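Local coordinates for protein trilobed Protease (Pyrococcus furiosus, PDB 2GOP) that forms the beta-propeller domain of a trilobed protease, a seven-bladed ring of open Velcro topology that probably controls access of substrates to the proteolytic part, at residues D19-G24 and T62-S67; K71-M76 and A90-L95; T153-D158 and I165-K170. All coordinates share one frame; numbering follows the deposited sequence.

Contact 1. Residues D19-G24 and T62-S67; sequences DPRTKG and TMPRIS
The guanidinium of Arg21 lies flat on that of Arg65, planes 8° apart, with Arg21 NH2 over the centre of the Arg65 group at 3.3 Å from Arg65 CZ. Asp19 probably offsets the repulsion between these like charges. Its OD1 takes both Arg21 NE and NH2 side-on, in the guanidinium plane, while OD2 accepts from Arg65 NH1 at 2.9 Å. The carboxylate stands almost perpendicular to the Arg65 plane. Arg65 NH1 also donates to Pro64 O (3.0 Å), and two waters link Asp19 OD2 to Met63 N and Arg65 NH2. An alanine at Arg21 would probably leave Asp19 OD1 without its two-nitrogen partner and uncover a face of the Arg65 guanidinium. Further along, Lys23 CB packs on Ile66 CG2 at 3.6 Å. No backbone hydrogen bond joins the segments; the axes of these short strands run nearly parallel, 6.9 Å apart at their closest, as innermost strands of successive propeller blades. Arg65 NE reaches Leu109 O on strand 105-111, Ile66 touches Ala28 of strand 26-35, and Pro20 packs against strand 313-318.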
# COMPACT_ATOMS: atom_id res chain seq x y z
N ASP A 19 9.30 15.08 -7.69
CA ASP A 19 8.10 15.49 -8.42
C ASP A 19 8.39 16.28 -9.71
O ASP A 19 7.98 17.46 -9.84
CB ASP A 19 7.19 16.30 -7.49
CG ASP A 19 5.74 16.29 -7.94
OD1 ASP A 19 5.43 15.65 -8.97
OD2 ASP A 19 4.92 16.93 -7.25
N PRO A 20 9.02 15.62 -10.69
CA PRO A 20 9.33 16.28 -11.97
C PRO A 20 8.08 16.49 -12.81
O PRO A 20 7.21 15.62 -12.86
CB PRO A 20 10.26 15.28 -12.66
CG PRO A 20 9.86 13.96 -12.11
CD PRO A 20 9.45 14.21 -10.68
N ARG A 21 8.00 17.64 -13.45
CA ARG A 21 6.85 18.02 -14.24
C ARG A 21 7.30 18.72 -15.50
O ARG A 21 8.34 19.39 -15.52
CB ARG A 21 5.98 18.99 -13.44
CG ARG A 21 5.39 18.38 -12.18
CD ARG A 21 4.18 17.56 -12.52
NE ARG A 21 3.93 16.55 -11.51
CZ ARG A 21 2.83 15.81 -11.45
NH1 ARG A 21 1.86 15.97 -12.35
NH2 ARG A 21 2.69 14.92 -10.47
N THR A 22 6.50 18.59 -16.55
CA THR A 22 6.77 19.31 -17.78
C THR A 22 5.49 19.68 -18.55
O THR A 22 4.53 18.90 -18.60
CB THR A 22 7.71 18.50 -18.70
OG1 THR A 22 8.13 19.31 -19.80
CG2 THR A 22 7.02 17.23 -19.21
N LYS A 23 5.48 20.88 -19.11
CA LYS A 23 4.48 21.32 -20.08
C LYS A 23 5.20 22.21 -21.07
O LYS A 23 5.94 23.10 -20.67
CB LYS A 23 3.37 22.14 -19.42
CG LYS A 23 2.48 21.36 -18.47
CD LYS A 23 1.68 20.28 -19.17
CE LYS A 23 0.73 19.61 -18.19
NZ LYS A 23 -0.09 18.53 -18.81
N GLY A 24 4.99 21.96 -22.36
CA GLY A 24 5.61 22.75 -23.39
C GLY A 24 7.12 22.73 -23.28
O GLY A 24 7.74 21.67 -23.30
N THR A 62 5.51 22.67 -2.57
CA THR A 62 5.64 21.37 -3.23
C THR A 62 4.42 21.18 -4.18
O THR A 62 3.61 22.09 -4.32
CB THR A 62 5.66 20.22 -2.19
OG1 THR A 62 4.42 20.20 -1.48
CG2 THR A 62 6.82 20.38 -1.19
N MET A 63 4.30 20.01 -4.79
CA MET A 63 3.20 19.70 -5.73
C MET A 63 3.11 20.67 -6.92
O MET A 63 2.02 21.19 -7.20
CB MET A 63 1.85 19.64 -5.02
CG MET A 63 1.73 18.58 -3.94
SD MET A 63 -0.01 18.20 -3.57
CE MET A 63 -0.47 17.25 -5.00
N PRO A 64 4.23 20.92 -7.61
CA PRO A 64 4.18 21.81 -8.78
C PRO A 64 3.34 21.22 -9.90
O PRO A 64 3.53 20.06 -10.27
CB PRO A 64 5.65 21.89 -9.21
CG PRO A 64 6.26 20.63 -8.71
CD PRO A 64 5.59 20.40 -7.38
N ARG A 65 2.40 22.01 -10.41
CA ARG A 65 1.55 21.58 -11.52
C ARG A 65 1.51 22.72 -12.52
O ARG A 65 0.92 23.77 -12.26
CB ARG A 65 0.14 21.22 -11.03
CG ARG A 65 0.10 20.11 -9.97
CD ARG A 65 0.54 18.76 -10.50
NE ARG A 65 0.37 17.68 -9.51
CZ ARG A 65 1.29 17.26 -8.64
NH1 ARG A 65 2.51 17.78 -8.60
NH2 ARG A 65 0.98 16.29 -7.80
N ILE A 66 2.17 22.54 -13.66
CA ILE A 66 2.21 23.57 -14.68
C ILE A 66 0.95 23.43 -15.50
O ILE A 66 0.62 22.33 -15.91
CB ILE A 66 3.43 23.42 -15.62
CG1 ILE A 66 4.74 23.46 -14.83
CG2 ILE A 66 3.39 24.53 -16.71
CD1 ILE A 66 5.87 22.69 -15.49
N SER A 67 0.25 24.53 -15.76
CA SER A 67 -0.94 24.48 -16.61
C SER A 67 -0.53 24.12 -18.04
O SER A 67 0.54 24.52 -18.50
CB SER A 67 -1.68 25.82 -16.60
OG SER A 67 -0.90 26.87 -17.15
O HOH W 1 5.58 17.42 -4.71
O HOH W 2 2.94 14.98 -5.88

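Contact 2. Residues K71-M76 and A90-L95; sequences KKIAFM and ADLETL
Asp91 divides its carboxylate between two tasks where the strand ends: OD2 meets Lys72 NZ across the hairpin in a 3.0 Å salt bridge, while OD1 turns back onto its own chain. There OD1 accepts from Thr94 N at 3.0 Å, the donor standing above the carboxylate plane, and more weakly from Glu93 N. This Asx motif holds the turn that follows the strand. Lys72 and Asp91 are a non-hydrogen-bonded antiparallel pair, their side chains on one face of the sheet. The lysine runs extended to CE, and a bend at chi4 (-47°) places NZ beside the carboxylate. The next pair, Ile73 and Ala90, is hydrogen-bonded in both directions, Ala90 N donating to Ile73 O at 2.8 Å with an almost straight N-H...O angle of 177°. Beyond the regular pairing, Leu92 N still reaches Lys71 O at 3.0 Å.

The face opposite Lys72 and Asp91 is apolar. Ile73 CG2 packs on Ala90 CB at 3.6 Å and, a little farther off, on Leu92 CD2. The Phe75 ring turns its edge to Ala90 CB, 4.0 Å from CE1. Ile45 and Ile47 of strand 40-49, in the preceding blade, lie against this group. At the exposed end, the extended Lys71 chain passes across the Glu93 carboxylate, with Lys71 CG 3.5 Å from Glu93 OE2.

The two faces thus differ in chemistry: aliphatic and aromatic carbon fills the contact with the preceding blade, whereas the Lys72 face carries the salt bridge and touches Trp111 of the following blade. Asp91 would probably be favoured in its charged form, since Lys72 NZ meets OD2 and backbone N-H groups point at OD1.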
# COMPACT_ATOMS: atom_id res chain seq x y z
N LYS A 71 1.10 29.10 -18.66
CA LYS A 71 0.88 30.46 -18.11
C LYS A 71 0.66 30.49 -16.60
O LYS A 71 0.76 31.54 -15.98
CB LYS A 71 -0.33 31.12 -18.78
CG LYS A 71 -0.14 31.43 -20.26
CD LYS A 71 -1.40 32.06 -20.82
CE LYS A 71 -1.35 32.19 -22.34
NZ LYS A 71 -2.59 32.84 -22.87
N LYS A 72 0.36 29.34 -16.01
CA LYS A 72 0.12 29.25 -14.57
C LYS A 72 0.82 28.06 -13.94
O LYS A 72 1.14 27.09 -14.61
CB LYS A 72 -1.37 29.13 -14.28
CG LYS A 72 -2.19 30.29 -14.79
CD LYS A 72 -3.65 30.13 -14.44
CE LYS A 72 -4.49 31.25 -15.05
NZ LYS A 72 -3.91 32.61 -14.82
N ILE A 73 1.01 28.14 -12.64
CA ILE A 73 1.43 26.98 -11.86
C ILE A 73 0.62 26.90 -10.57
O ILE A 73 0.50 27.87 -9.83
CB ILE A 73 2.97 27.01 -11.59
CG1 ILE A 73 3.41 25.72 -10.90
CG2 ILE A 73 3.36 28.22 -10.76
CD1 ILE A 73 4.89 25.49 -10.95
N ALA A 74 0.05 25.73 -10.31
CA ALA A 74 -0.60 25.46 -9.04
C ALA A 74 0.40 24.73 -8.15
O ALA A 74 1.28 24.00 -8.63
CB ALA A 74 -1.86 24.62 -9.24
N PHE A 75 0.29 24.92 -6.84
CA PHE A 75 1.18 24.25 -5.92
C PHE A 75 0.58 24.18 -4.54
O PHE A 75 -0.44 24.80 -4.27
CB PHE A 75 2.55 24.93 -5.87
CG PHE A 75 2.51 26.37 -5.43
CD1 PHE A 75 2.30 27.39 -6.35
CD2 PHE A 75 2.73 26.71 -4.09
CE1 PHE A 75 2.30 28.73 -5.94
CE2 PHE A 75 2.72 28.04 -3.69
CZ PHE A 75 2.51 29.05 -4.61
N MET A 76 1.25 23.43 -3.66
CA MET A 76 0.78 23.25 -2.30
C MET A 76 1.74 23.90 -1.31
O MET A 76 2.96 23.81 -1.47
CB MET A 76 0.67 21.76 -2.00
CG MET A 76 -0.37 21.42 -0.97
SD MET A 76 0.10 19.97 -0.01
CE MET A 76 1.17 20.82 1.13
N ALA A 90 -0.02 30.45 -8.94
CA ALA A 90 0.85 31.54 -9.35
C ALA A 90 0.65 31.80 -10.84
O ALA A 90 0.58 30.88 -11.65
CB ALA A 90 2.31 31.20 -9.08
N ASP A 91 0.57 33.08 -11.17
CA ASP A 91 0.42 33.51 -12.54
C ASP A 91 1.80 33.91 -13.04
O ASP A 91 2.35 34.94 -12.65
CB ASP A 91 -0.55 34.68 -12.59
CG ASP A 91 -1.03 34.98 -13.98
OD1 ASP A 91 -0.17 35.22 -14.87
OD2 ASP A 91 -2.26 34.98 -14.19
N LEU A 92 2.37 33.07 -13.91
CA LEU A 92 3.73 33.27 -14.39
C LEU A 92 3.87 34.50 -15.30
O LEU A 92 4.97 35.01 -15.47
CB LEU A 92 4.23 32.02 -15.13
CG LEU A 92 4.26 30.69 -14.37
CD1 LEU A 92 4.83 29.61 -15.26
CD2 LEU A 92 5.07 30.78 -13.09
N GLU A 93 2.76 34.96 -15.87
CA GLU A 93 2.75 36.17 -16.71
C GLU A 93 2.68 37.44 -15.88
O GLU A 93 3.49 38.37 -16.07
CB GLU A 93 1.57 36.14 -17.69
CG GLU A 93 1.52 34.86 -18.52
CD GLU A 93 0.68 35.00 -19.78
OE1 GLU A 93 -0.46 35.52 -19.70
OE2 GLU A 93 1.17 34.58 -20.86
N THR A 94 1.73 37.49 -14.95
CA THR A 94 1.54 38.67 -14.11
C THR A 94 2.43 38.67 -12.85
O THR A 94 2.43 39.65 -12.10
CB THR A 94 0.06 38.84 -13.68
OG1 THR A 94 -0.30 37.80 -12.76
CG2 THR A 94 -0.86 38.80 -14.89
N LEU A 95 3.17 37.59 -12.64
CA LEU A 95 4.05 37.45 -11.47
C LEU A 95 3.30 37.69 -10.15
O LEU A 95 3.73 38.48 -9.31
CB LEU A 95 5.26 38.39 -11.57
CG LEU A 95 6.18 38.23 -12.78
CD1 LEU A 95 7.21 39.35 -12.79
CD2 LEU A 95 6.86 36.87 -12.79

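Contact 3. Residues T153-D158 and I165-K170; sequences TFWIFD and IEEFEK
Ile165 meets Ile156 and Asp158 at the start of the segment, with its CG1 3.9 Å from Ile156 CG2 and its CG2 against Asp158 CB. Its backbone N donates to Ile156 O at 2.9 Å. Glu166 faces the same residue, making a classic beta bulge: its O accepts from Ile156 N at 2.8 Å, whereas its own N gives only a weak bond back to Ile156 O. Glu167 crosses to the other face, paired with Trp155. Its CG is anti to the backbone N (chi1 169°), and the extended chain lies alongside the indole, pointing the same way. Glu167 OE2 comes 3.2 Å from Trp155 NE1 and forms a salt bridge with Lys124.

Phe168 and Phe154 form another hydrogen-bonded pair, each bonding to the other's backbone, and their rings are near parallel (8°) but slid apart. Phe154 CB therefore sits over the Phe168 ring, 3.6 Å from its centroid, in a CH-pi contact, while Phe168 CE1 lies over the rim of the Phe154 ring. Glu169 returns to the side of the sheet that carries Thr153 and Trp155, its CG 3.7 Å from Thr153 OG1. Lys170 lays its CG against Phe154 CE1, and its NZ forms a salt bridge with Glu210.

The strands are the two outer ones of an antiparallel propeller blade, 163-171 at its edge. The face bearing Phe154, Ile156 and Phe168 packs on Val185 and Ile183 of strand 182-188 in the following blade, with Trp205 stacked on Phe168; Trp155 touches strand 96-103 of the preceding one.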
# COMPACT_ATOMS: atom_id res chain seq x y z
N THR A 153 -12.91 14.63 -0.30
CA THR A 153 -13.55 15.76 -0.96
C THR A 153 -12.89 16.09 -2.30
O THR A 153 -11.66 16.13 -2.42
CB THR A 153 -13.55 17.01 -0.04
OG1 THR A 153 -14.26 16.71 1.16
CG2 THR A 153 -14.22 18.18 -0.73
N PHE A 154 -13.74 16.32 -3.29
CA PHE A 154 -13.34 16.72 -4.63
C PHE A 154 -13.77 18.18 -4.87
O PHE A 154 -14.95 18.51 -4.77
CB PHE A 154 -13.99 15.82 -5.69
CG PHE A 154 -13.57 14.35 -5.62
CD1 PHE A 154 -13.95 13.55 -4.55
CD2 PHE A 154 -12.84 13.78 -6.66
CE1 PHE A 154 -13.59 12.20 -4.50
CE2 PHE A 154 -12.47 12.44 -6.60
CZ PHE A 154 -12.86 11.65 -5.52
N TRP A 155 -12.80 19.05 -5.18
CA TRP A 155 -13.09 20.43 -5.54
C TRP A 155 -12.70 20.71 -6.98
O TRP A 155 -11.59 20.35 -7.41
CB TRP A 155 -12.29 21.41 -4.68
CG TRP A 155 -12.52 21.41 -3.21
CD1 TRP A 155 -13.40 22.19 -2.53
CD2 TRP A 155 -11.77 20.70 -2.22
NE1 TRP A 155 -13.28 21.97 -1.18
CE2 TRP A 155 -12.28 21.06 -0.96
CE3 TRP A 155 -10.73 19.76 -2.27
CZ2 TRP A 155 -11.79 20.52 0.23
CZ3 TRP A 155 -10.24 19.23 -1.09
CH2 TRP A 155 -10.78 19.60 0.14
N ILE A 156 -13.58 21.36 -7.73
CA ILE A 156 -13.20 21.95 -9.01
C ILE A 156 -13.10 23.46 -8.79
O ILE A 156 -14.09 24.10 -8.44
CB ILE A 156 -14.19 21.63 -10.13
CG1 ILE A 156 -14.29 20.11 -10.32
CG2 ILE A 156 -13.75 22.27 -11.44
CD1 ILE A 156 -15.16 19.71 -11.51
N PHE A 157 -11.90 23.99 -8.96
CA PHE A 157 -11.67 25.41 -8.83
C PHE A 157 -11.48 26.02 -10.22
O PHE A 157 -10.81 25.44 -11.08
CB PHE A 157 -10.43 25.69 -7.97
CG PHE A 157 -10.30 27.12 -7.58
CD1 PHE A 157 -10.91 27.60 -6.43
CD2 PHE A 157 -9.58 28.01 -8.38
CE1 PHE A 157 -10.80 28.93 -6.08
CE2 PHE A 157 -9.48 29.35 -8.02
CZ PHE A 157 -10.08 29.80 -6.88
N ASP A 158 -12.07 27.19 -10.42
CA ASP A 158 -12.03 27.89 -11.69
C ASP A 158 -11.17 29.13 -11.53
O ASP A 158 -11.49 30.01 -10.74
CB ASP A 158 -13.46 28.28 -12.08
CG ASP A 158 -13.54 29.10 -13.36
OD1 ASP A 158 -12.53 29.22 -14.08
OD2 ASP A 158 -14.63 29.64 -13.63
N ILE A 165 -16.30 25.88 -8.04
CA ILE A 165 -17.55 25.82 -8.81
C ILE A 165 -18.27 24.49 -8.65
O ILE A 165 -19.47 24.40 -8.89
CB ILE A 165 -17.33 26.12 -10.33
CG1 ILE A 165 -16.22 25.25 -10.93
CG2 ILE A 165 -17.01 27.60 -10.53
CD1 ILE A 165 -16.14 25.32 -12.44
N GLU A 166 -17.52 23.45 -8.29
CA GLU A 166 -18.10 22.15 -7.95
C GLU A 166 -17.34 21.58 -6.75
O GLU A 166 -16.14 21.82 -6.59
CB GLU A 166 -18.03 21.18 -9.14
CG GLU A 166 -19.16 21.35 -10.17
CD GLU A 166 -18.73 21.97 -11.50
OE1 GLU A 166 -17.51 22.13 -11.73
OE2 GLU A 166 -19.62 22.28 -12.32
N GLU A 167 -18.07 20.84 -5.92
CA GLU A 167 -17.52 20.22 -4.73
C GLU A 167 -18.38 19.00 -4.38
O GLU A 167 -19.60 19.10 -4.33
CB GLU A 167 -17.47 21.22 -3.57
CG GLU A 167 -17.15 20.58 -2.20
CD GLU A 167 -16.69 21.58 -1.15
OE1 GLU A 167 -16.83 22.80 -1.35
OE2 GLU A 167 -16.19 21.14 -0.10
N PHE A 168 -17.75 17.84 -4.20
CA PHE A 168 -18.50 16.67 -3.74
C PHE A 168 -17.63 15.76 -2.89
O PHE A 168 -16.41 15.89 -2.88
CB PHE A 168 -19.12 15.89 -4.91
CG PHE A 168 -18.13 15.32 -5.88
CD1 PHE A 168 -17.67 14.02 -5.74
CD2 PHE A 168 -17.69 16.08 -6.96
CE1 PHE A 168 -16.78 13.48 -6.65
CE2 PHE A 168 -16.80 15.56 -7.87
CZ PHE A 168 -16.35 14.25 -7.72
N GLU A 169 -18.29 14.86 -2.18
CA GLU A 169 -17.62 13.94 -1.29
C GLU A 169 -17.84 12.50 -1.74
O GLU A 169 -18.90 12.15 -2.25
CB GLU A 169 -18.14 14.13 0.13
CG GLU A 169 -17.70 15.45 0.75
CD GLU A 169 -18.12 15.60 2.20
OE1 GLU A 169 -18.99 14.82 2.66
OE2 GLU A 169 -17.59 16.50 2.88
N LYS A 170 -16.81 11.69 -1.56
CA LYS A 170 -16.91 10.26 -1.73
C LYS A 170 -16.33 9.59 -0.49
O LYS A 170 -15.74 10.26 0.37
CB LYS A 170 -16.16 9.84 -3.00
CG LYS A 170 -16.80 10.35 -4.28
CD LYS A 170 -18.19 9.76 -4.45
CE LYS A 170 -18.72 9.97 -5.85
NZ LYS A 170 -20.02 9.28 -6.00

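In the fold
Contact 1 lies nearest the middle of the chain, about 9 Å from its centre, while contacts 2 and 3 lie about 18 and 19 Å out. All three are only partly buried, but their roles differ. Contact 1 joins innermost strands of separate blades through side chains and water, with charge at its heart; contacts 2 and 3 are hairpins within a blade, joined by backbone bonds. Contact 2 splits its chemistry by face, apolar against charged, whereas contact 3 mixes aromatic and charged residues on both faces. Contact 2 lies in the blade that supplies segment 62-67 of contact 1, with Arg65 O beside Ala74 N. Contact 3 belongs to the next blade and touches neither.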